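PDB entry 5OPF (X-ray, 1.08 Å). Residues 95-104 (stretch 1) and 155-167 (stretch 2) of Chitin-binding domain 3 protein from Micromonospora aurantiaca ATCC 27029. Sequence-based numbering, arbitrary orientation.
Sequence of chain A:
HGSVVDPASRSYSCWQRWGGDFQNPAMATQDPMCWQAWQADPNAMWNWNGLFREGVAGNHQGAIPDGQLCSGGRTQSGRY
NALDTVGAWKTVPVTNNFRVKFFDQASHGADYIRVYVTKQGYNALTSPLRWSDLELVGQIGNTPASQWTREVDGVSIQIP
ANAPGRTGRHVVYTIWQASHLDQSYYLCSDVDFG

Stretch 1 95-104: TNNFRVKFFD
Stretch 2, residues 155-167: VSIQIPANAPGRT

Strands 97-104 and 155-162 run antiparallel, their N-to-C directions 153° apart and their axes approaching to 4.4 Å. The register pairs Asn97 with Asn162 and Asp104 with Val155, each step forward on one strand matching a step back on the other. Backbone torsions are extended in both strands, for example -94/113 at Asn97 and -141/161 at Val155, with Pro160 at -65/145.

Hydrogen-bonded pairs alternate with non-hydrogen-bonded ones, whose CA atoms lie closer, as Asn97 CA to Asn162 CA (4.4 Å) against Phe98 CA to Ala161 CA (5.4 Å). Four pairs, Phe98-Ala161, Val100-Ile159, Phe102-Ile157 and Asp104-Val155, form two-way rings, each N donating to the partner's O: Val100 N to Ile159 O is 3.0 Å and Ile159 N to Val100 O 2.8 Å, and the others are 2.9-3.0 Å. Between rings, CA-H...O contacts add weaker support, as from Ser156 CA to Phe102 O (3.1 Å).

Past the last bridge, Ala163 N donates to Asn96 O (2.9 Å, 174°). The Asn96 side chain (chi1 m, chi2 94°) then spans the type II turn from Ala163 to Arg166: its ND2 donates to Ala163 O (2.9 Å) and Arg166 O (3.0 Å), using both amide protons. Gly165 has phi/psi 82/-8, a positive phi that favours glycine.

Apolar contacts gather on the face carrying Phe98, Val100 and Phe102. Phe98 (chi1 p, chi2 -76°) places its ring face over Ala161 CB, 3.8 Å from the centroid and 22° off the normal, a CH-pi contact. Ile159 (chi1 m, chi2 108°, between wells) brings CD1 to Val100 CG1 (4.3 Å; Val100 chi1 t) and Phe102 CB (4.2 Å; Phe102 chi1 t).

The other face is more polar. The Arg99 guanidinium (m, t, p, chi4 67°) lies over Gln158 CB (m, m, chi3 2°), with Arg99 NH2 3.5 Å from Gln158 CG; a water bridges Arg99 O (3.0 Å) and Gln158 OE1 (2.8 Å).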

# COMPACT_ATOMS: atom_id res chain seq x y z
N THR A 95 6.42 10.90 10.85
CA THR A 95 5.97 12.15 11.46
C THR A 95 4.75 12.67 10.70
O THR A 95 4.42 12.20 9.62
CB THR A 95 7.10 13.20 11.47
OG1 THR A 95 7.58 13.42 10.14
CG2 THR A 95 8.25 12.73 12.35
N ASN A 96 4.07 13.66 11.28
CA ASN A 96 2.80 14.09 10.71
C ASN A 96 2.96 14.63 9.30
O ASN A 96 2.10 14.39 8.44
CB ASN A 96 2.14 15.12 11.61
CG ASN A 96 1.77 14.53 12.94
OD1 ASN A 96 2.54 14.62 13.90
ND2 ASN A 96 0.62 13.88 13.01
N ASN A 97 4.04 15.36 9.04
CA ASN A 97 4.44 15.71 7.69
C ASN A 97 5.45 14.67 7.26
O ASN A 97 6.55 14.59 7.83
CB ASN A 97 5.09 17.09 7.67
CG ASN A 97 4.09 18.18 7.84
OD1 ASN A 97 3.48 18.63 6.88
ND2 ASN A 97 3.92 18.63 9.08
N PHE A 98 5.09 13.85 6.27
CA PHE A 98 5.92 12.75 5.85
C PHE A 98 5.90 12.67 4.34
O PHE A 98 5.21 13.45 3.67
CB PHE A 98 5.52 11.43 6.53
CG PHE A 98 4.19 10.89 6.09
CD1 PHE A 98 3.01 11.45 6.55
CD2 PHE A 98 4.12 9.80 5.24
CE1 PHE A 98 1.79 10.94 6.16
CE2 PHE A 98 2.91 9.29 4.85
CZ PHE A 98 1.73 9.86 5.31
N ARG A 99 6.70 11.76 3.81
CA ARG A 99 6.86 11.58 2.38
C ARG A 99 6.63 10.12 2.02
O ARG A 99 7.17 9.22 2.67
CB ARG A 99 8.28 11.99 1.97
CG ARG A 99 8.52 13.47 2.24
CD ARG A 99 9.98 13.83 2.44
NE ARG A 99 10.80 13.65 1.24
CZ ARG A 99 10.69 14.36 0.13
NH1 ARG A 99 9.75 15.30 0.01
NH2 ARG A 99 11.52 14.14 -0.88
N VAL A 100 5.84 9.89 0.97
CA VAL A 100 5.59 8.56 0.45
C VAL A 100 6.48 8.35 -0.77
O VAL A 100 6.36 9.08 -1.76
CB VAL A 100 4.11 8.40 0.06
CG1 VAL A 100 3.86 7.09 -0.68
CG2 VAL A 100 3.21 8.52 1.31
N LYS A 101 7.38 7.37 -0.70
CA LYS A 101 8.24 7.03 -1.83
C LYS A 101 7.59 5.93 -2.64
O LYS A 101 7.39 4.81 -2.14
CB LYS A 101 9.62 6.57 -1.36
CG LYS A 101 10.58 6.35 -2.53
CD LYS A 101 11.94 5.86 -2.05
CE LYS A 101 12.82 5.39 -3.21
NZ LYS A 101 14.17 4.95 -2.72
N PHE A 102 7.25 6.26 -3.89
CA PHE A 102 6.67 5.31 -4.82
C PHE A 102 7.74 4.85 -5.80
O PHE A 102 8.43 5.68 -6.39
CB PHE A 102 5.49 5.92 -5.59
CG PHE A 102 4.53 4.88 -6.01
CD1 PHE A 102 4.81 4.05 -7.09
CD2 PHE A 102 3.39 4.65 -5.27
CE1 PHE A 102 3.94 3.01 -7.40
CE2 PHE A 102 2.53 3.64 -5.58
CZ PHE A 102 2.80 2.81 -6.64
N PHE A 103 7.87 3.53 -5.98
CA PHE A 103 8.84 2.94 -6.90
C PHE A 103 8.09 2.22 -8.02
O PHE A 103 7.24 1.36 -7.74
CB PHE A 103 9.74 1.96 -6.14
CG PHE A 103 10.69 1.17 -7.00
CD1 PHE A 103 11.56 1.79 -7.89
CD2 PHE A 103 10.71 -0.21 -6.93
CE1 PHE A 103 12.43 1.04 -8.67
CE2 PHE A 103 11.58 -0.96 -7.70
CZ PHE A 103 12.42 -0.34 -8.58
N ASP A 104 8.42 2.56 -9.27
CA ASP A 104 7.82 1.98 -10.47
C ASP A 104 8.93 1.34 -11.29
O ASP A 104 9.80 2.04 -11.82
CB ASP A 104 7.08 3.05 -11.28
CG ASP A 104 6.52 2.54 -12.60
OD1 ASP A 104 6.50 1.32 -12.83
OD2 ASP A 104 6.10 3.41 -13.40
N VAL A 155 12.16 3.76 -11.64
CA VAL A 155 12.12 5.17 -11.30
C VAL A 155 11.31 5.32 -10.02
O VAL A 155 10.53 4.45 -9.65
CB VAL A 155 11.52 6.02 -12.45
CG1 VAL A 155 12.42 5.99 -13.68
CG2 VAL A 155 10.11 5.55 -12.82
N SER A 156 11.48 6.45 -9.36
CA SER A 156 10.76 6.69 -8.11
C SER A 156 10.32 8.14 -8.02
O SER A 156 10.79 9.02 -8.74
CB SER A 156 11.60 6.34 -6.89
OG SER A 156 12.71 7.21 -6.76
N ILE A 157 9.40 8.40 -7.09
CA ILE A 157 8.99 9.76 -6.80
C ILE A 157 8.53 9.83 -5.36
O ILE A 157 8.02 8.85 -4.80
CB ILE A 157 7.92 10.24 -7.80
CG1 ILE A 157 7.79 11.76 -7.72
CG2 ILE A 157 6.58 9.52 -7.57
CD1 ILE A 157 7.09 12.36 -8.93
N GLN A 158 8.71 11.00 -4.74
CA GLN A 158 8.27 11.25 -3.38
C GLN A 158 7.03 12.13 -3.39
O GLN A 158 7.04 13.19 -4.03
CB GLN A 158 9.37 11.93 -2.56
CG GLN A 158 10.68 11.15 -2.45
CD GLN A 158 10.73 10.19 -1.27
OE1 GLN A 158 9.78 10.06 -0.51
NE2 GLN A 158 11.87 9.52 -1.12
N ILE A 159 5.99 11.72 -2.68
CA ILE A 159 4.74 12.48 -2.57
C ILE A 159 4.64 13.04 -1.16
O ILE A 159 4.52 12.27 -0.20
CB ILE A 159 3.51 11.61 -2.88
CG1 ILE A 159 3.60 10.97 -4.27
CG2 ILE A 159 2.25 12.44 -2.77
CD1 ILE A 159 3.86 9.50 -4.26
N PRO A 160 4.67 14.35 -0.98
CA PRO A 160 4.47 14.93 0.35
C PRO A 160 3.07 14.65 0.87
O PRO A 160 2.10 14.65 0.12
CB PRO A 160 4.68 16.43 0.14
CG PRO A 160 5.42 16.54 -1.15
CD PRO A 160 4.95 15.39 -1.99
N ALA A 161 2.97 14.44 2.18
CA ALA A 161 1.70 14.17 2.83
C ALA A 161 1.72 14.83 4.20
O ALA A 161 2.76 14.85 4.87
CB ALA A 161 1.49 12.66 2.98
N ASN A 162 0.58 15.39 4.61
CA ASN A 162 0.48 16.04 5.91
C ASN A 162 -0.79 15.56 6.58
O ASN A 162 -1.89 15.85 6.11
CB ASN A 162 0.47 17.57 5.79
CG ASN A 162 0.38 18.25 7.15
OD1 ASN A 162 0.62 17.62 8.17
ND2 ASN A 162 0.02 19.52 7.16
N ALA A 163 -0.63 14.81 7.67
CA ALA A 163 -1.74 14.21 8.40
C ALA A 163 -1.77 14.80 9.81
O ALA A 163 -1.26 14.19 10.76
CB ALA A 163 -1.61 12.69 8.42
N PRO A 164 -2.38 15.98 9.98
CA PRO A 164 -2.35 16.63 11.29
C PRO A 164 -3.13 15.85 12.33
O PRO A 164 -4.15 15.22 12.04
CB PRO A 164 -3.03 17.98 11.03
CG PRO A 164 -3.03 18.16 9.57
CD PRO A 164 -3.05 16.81 8.97
N GLY A 165 -2.63 15.92 13.56
CA GLY A 165 -3.33 15.39 14.70
C GLY A 165 -3.17 13.90 14.93
O GLY A 165 -3.61 13.42 15.98
N ARG A 166 -2.55 13.16 14.02
CA ARG A 166 -2.40 11.73 14.20
C ARG A 166 -1.30 11.41 15.20
O ARG A 166 -0.22 12.00 15.17
CB ARG A 166 -2.03 11.07 12.87
CG ARG A 166 -3.19 10.70 11.96
CD ARG A 166 -3.99 11.90 11.52
NE ARG A 166 -4.90 11.51 10.45
CZ ARG A 166 -5.54 12.35 9.66
NH1 ARG A 166 -5.39 13.65 9.82
NH2 ARG A 166 -6.32 11.87 8.70
N THR A 167 -1.59 10.43 16.06
CA THR A 167 -0.61 9.82 16.95
C THR A 167 -0.83 8.32 16.92
O THR A 167 -1.95 7.84 16.72
CB THR A 167 -0.71 10.34 18.41
OG1 THR A 167 -2.00 10.03 18.94
CG2 THR A 167 -0.46 11.84 18.46
O HOH W 1 2.25 12.90 16.35
O HOH W 2 9.89 8.46 1.77